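PDB 5DYN: putative peptidase from Bacteroides fragilis, which is probably a cysteine protease of the clostripain (C11) family, here as an N-terminal piece, linked to activation of the B. fragilis toxin. Local coordinates for residues Leu65-Lys70 / Val77-Glu82. Sequence-based numbering, arbitrary orientation.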
ATOM      1  N   LEU A  65       5.070   0.268  21.740  1.00 38.86           N
ATOM      2  CA  LEU A  65       3.667   0.138  21.387  1.00 38.75           C
ATOM      3  C   LEU A  65       2.826   0.971  22.341  1.00 40.98           C
ATOM      4  O   LEU A  65       2.831   0.741  23.551  1.00 38.79           O
ATOM      5  CB  LEU A  65       3.222  -1.323  21.422  1.00 40.85           C
ATOM      6  CG  LEU A  65       1.741  -1.532  21.099  1.00 40.04           C
ATOM      7  CD1 LEU A  65       1.421  -0.984  19.715  1.00 36.23           C
ATOM      8  CD2 LEU A  65       1.364  -2.999  21.206  1.00 38.81           C
ATOM      9  N   ILE A  66       2.111   1.943  21.791  1.00 35.45           N
ATOM     10  CA  ILE A  66       1.310   2.846  22.599  1.00 39.98           C
ATOM     11  C   ILE A  66      -0.145   2.845  22.157  1.00 44.96           C
ATOM     12  O   ILE A  66      -0.497   2.256  21.136  1.00 46.72           O
ATOM     13  CB  ILE A  66       1.845   4.290  22.535  1.00 41.18           C
ATOM     14  CG1 ILE A  66       1.595   4.885  21.150  1.00 35.94           C
ATOM     15  CG2 ILE A  66       3.325   4.335  22.893  1.00 44.55           C
ATOM     16  CD1 ILE A  66       2.142   6.280  20.980  1.00 34.80           C
ATOM     17  N   ARG A  67      -0.983   3.510  22.942  1.00 41.60           N
ATOM     18  CA  ARG A  67      -2.390   3.668  22.617  1.00 38.98           C
ATOM     19  C   ARG A  67      -2.775   5.128  22.782  1.00 40.74           C
ATOM     20  O   ARG A  67      -2.481   5.737  23.808  1.00 46.96           O
ATOM     21  CB  ARG A  67      -3.258   2.777  23.507  1.00 46.51           C
ATOM     22  CG  ARG A  67      -4.748   2.972  23.294  1.00 45.88           C
ATOM     23  CD  ARG A  67      -5.573   2.143  24.265  1.00 42.88           C
ATOM     24  NE  ARG A  67      -7.000   2.264  23.981  1.00 46.82           N
ATOM     25  CZ  ARG A  67      -7.785   3.210  24.488  1.00 53.78           C
ATOM     26  NH1 ARG A  67      -7.282   4.118  25.315  1.00 52.80           N
ATOM     27  NH2 ARG A  67      -9.072   3.248  24.173  1.00 49.77           N
ATOM     28  N   LEU A  68      -3.420   5.690  21.768  1.00 46.80           N
ATOM     29  CA  LEU A  68      -3.815   7.093  21.811  1.00 43.04           C
ATOM     30  C   LEU A  68      -5.220   7.243  22.377  1.00 42.23           C
ATOM     31  O   LEU A  68      -6.168   7.523  21.647  1.00 46.09           O
ATOM     32  CB  LEU A  68      -3.736   7.719  20.418  1.00 42.25           C
ATOM     33  CG  LEU A  68      -2.359   7.700  19.749  1.00 44.86           C
ATOM     34  CD1 LEU A  68      -2.379   8.493  18.451  1.00 45.48           C
ATOM     35  CD2 LEU A  68      -1.288   8.228  20.690  1.00 43.23           C
ATOM     36  N   GLY A  69      -5.347   7.048  23.685  1.00 51.92           N
ATOM     37  CA  GLY A  69      -6.624   7.199  24.353  1.00 56.40           C
ATOM     38  C   GLY A  69      -6.827   8.617  24.842  1.00 56.65           C
ATOM     39  O   GLY A  69      -5.981   9.484  24.629  1.00 57.54           O
ATOM     40  N   LYS A  70      -7.957   8.856  25.496  1.00 64.53           N
ATOM     41  CA  LYS A  70      -8.245  10.165  26.072  1.00 65.71           C
ATOM     42  C   LYS A  70      -8.258  10.084  27.588  1.00 63.06           C
ATOM     43  O   LYS A  70      -8.730   9.096  28.149  1.00 65.30           O
ATOM     44  CB  LYS A  70      -9.588  10.696  25.571  1.00 60.58           C
ATOM     45  CG  LYS A  70      -9.672  10.903  24.073  1.00 61.65           C
ATOM     46  CD  LYS A  70     -11.084  11.298  23.682  1.00 56.25           C
ATOM     47  CE  LYS A  70     -11.189  11.658  22.217  1.00 50.16           C
ATOM     48  NZ  LYS A  70     -12.593  11.995  21.854  1.00 56.84           N
ATOM     49  N   VAL A  77      -4.142  11.369  25.125  1.00 55.04           N
ATOM     50  CA  VAL A  77      -2.906  11.034  25.824  1.00 52.43           C
ATOM     51  C   VAL A  77      -2.308   9.715  25.340  1.00 53.75           C
ATOM     52  O   VAL A  77      -3.031   8.795  24.952  1.00 49.63           O
ATOM     53  CB  VAL A  77      -3.126  10.952  27.353  1.00 62.22           C
ATOM     54  CG1 VAL A  77      -3.461  12.325  27.922  1.00 58.25           C
ATOM     55  CG2 VAL A  77      -4.224   9.947  27.687  1.00 59.11           C
ATOM     56  N   GLU A  78      -0.982   9.633  25.365  1.00 48.24           N
ATOM     57  CA  GLU A  78      -0.281   8.408  24.998  1.00 48.76           C
ATOM     58  C   GLU A  78      -0.288   7.413  26.151  1.00 46.00           C
ATOM     59  O   GLU A  78       0.058   7.757  27.278  1.00 53.80           O
ATOM     60  CB  GLU A  78       1.163   8.708  24.592  1.00 46.20           C
ATOM     61  CG  GLU A  78       1.319   9.661  23.424  1.00 41.39           C
ATOM     62  CD  GLU A  78       2.776   9.922  23.105  1.00 51.94           C
ATOM     63  OE1 GLU A  78       3.640   9.218  23.671  1.00 54.60           O
ATOM     64  OE2 GLU A  78       3.062  10.829  22.297  1.00 52.67           O
ATOM     65  N   GLU A  79      -0.675   6.175  25.863  1.00 49.70           N
ATOM     66  CA  GLU A  79      -0.667   5.121  26.868  1.00 43.87           C
ATOM     67  C   GLU A  79       0.282   4.002  26.462  1.00 47.45           C
ATOM     68  O   GLU A  79       0.064   3.334  25.453  1.00 49.21           O
ATOM     69  CB  GLU A  79      -2.077   4.566  27.077  1.00 46.79           C
ATOM     70  CG  GLU A  79      -3.122   5.624  27.386  1.00 56.92           C
ATOM     71  CD  GLU A  79      -4.534   5.071  27.371  1.00 60.15           C
ATOM     72  OE1 GLU A  79      -4.686   3.836  27.257  1.00 58.58           O
ATOM     73  OE2 GLU A  79      -5.490   5.871  27.470  1.00 63.89           O
ATOM     74  N   THR A  80       1.333   3.798  27.248  1.00 46.02           N
ATOM     75  CA  THR A  80       2.313   2.760  26.948  1.00 40.36           C
ATOM     76  C   THR A  80       1.747   1.363  27.177  1.00 46.94           C
ATOM     77  O   THR A  80       1.351   1.017  28.291  1.00 43.08           O
ATOM     78  CB  THR A  80       3.586   2.930  27.790  1.00 39.16           C
ATOM     79  OG1 THR A  80       4.208   4.179  27.468  1.00 51.65           O
ATOM     80  CG2 THR A  80       4.564   1.800  27.511  1.00 45.18           C
ATOM     81  N   ILE A  81       1.707   0.569  26.110  1.00 47.54           N
ATOM     82  CA  ILE A  81       1.242  -0.812  26.189  1.00 44.00           C
ATOM     83  C   ILE A  81       2.419  -1.762  26.391  1.00 53.68           C
ATOM     84  O   ILE A  81       2.351  -2.692  27.200  1.00 52.74           O
ATOM     85  CB  ILE A  81       0.468  -1.224  24.924  1.00 45.48           C
ATOM     86  CG1 ILE A  81      -0.647  -0.219  24.632  1.00 44.14           C
ATOM     87  CG2 ILE A  81      -0.082  -2.640  25.068  1.00 52.29           C
ATOM     88  CD1 ILE A  81      -1.585   0.002  25.791  1.00 42.49           C
ATOM     89  N   GLU A  82       3.497  -1.523  25.649  1.00 49.53           N
ATOM     90  CA  GLU A  82       4.722  -2.299  25.806  1.00 49.97           C
ATOM     91  C   GLU A  82       5.919  -1.554  25.227  1.00 49.07           C
ATOM     92  O   GLU A  82       5.824  -0.930  24.171  1.00 51.06           O
ATOM     93  CB  GLU A  82       4.584  -3.675  25.142  1.00 51.97           C
ATOM     94  CG  GLU A  82       5.756  -4.619  25.411  1.00 50.27           C
ATOM     95  CD  GLU A  82       5.564  -5.998  24.795  1.00 62.86           C
ATOM     96  OE1 GLU A  82       4.538  -6.216  24.115  1.00 68.53           O
ATOM     97  OE2 GLU A  82       6.445  -6.866  24.988  1.00 61.81           O
TER
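Arg-67 sets its CG anti to the backbone N (chi1 176°) and runs extended to NE, while Glu-79 turns its CG anti to the carbonyl carbon (chi1 -53°), so the two side chains lie side by side and point the same way. The carboxylate meets the edge of the guanidinium, planes 34° apart, and NH1 of Arg-67 makes a salt bridge to OE1 of Glu-79 whose hydrogen bond is weak at 3.3 Å. NH2 of Arg-67 bonds to Ala-48 O, the strongest polar partner of this side chain, and to Asn-52 OD1. The backbones bond both ways: Arg-67 N gives to a lone pair of Glu-79 O at 2.7 Å, and Glu-79 N returns a bond to Arg-67 O at 2.8 Å. At the bulge, Leu-65 O is gripped by two donors, Ile-81 N at 2.8 Å and Glu-82 N at 3.2 Å. Ile-81 crosses Leu-65 obliquely, CB of Ile-81 4.0 Å from CG of Leu-65, with CD1 reaching Arg-67 CB. On the other face, Leu-68 CD2 rests 4.0 Å from Glu-78 CG; Glu-78 sends its carboxylate to Lys-40 of helix 29-43. At the far end Val-77 N points almost straight at Gly-69 O, 2.7 Å. Strand 64-70 also pairs with strand 51-58; with 76-83, an edge strand within this chain, it forms an antiparallel beta hairpin with a classic beta bulge in this clostripain-family mixed sheet.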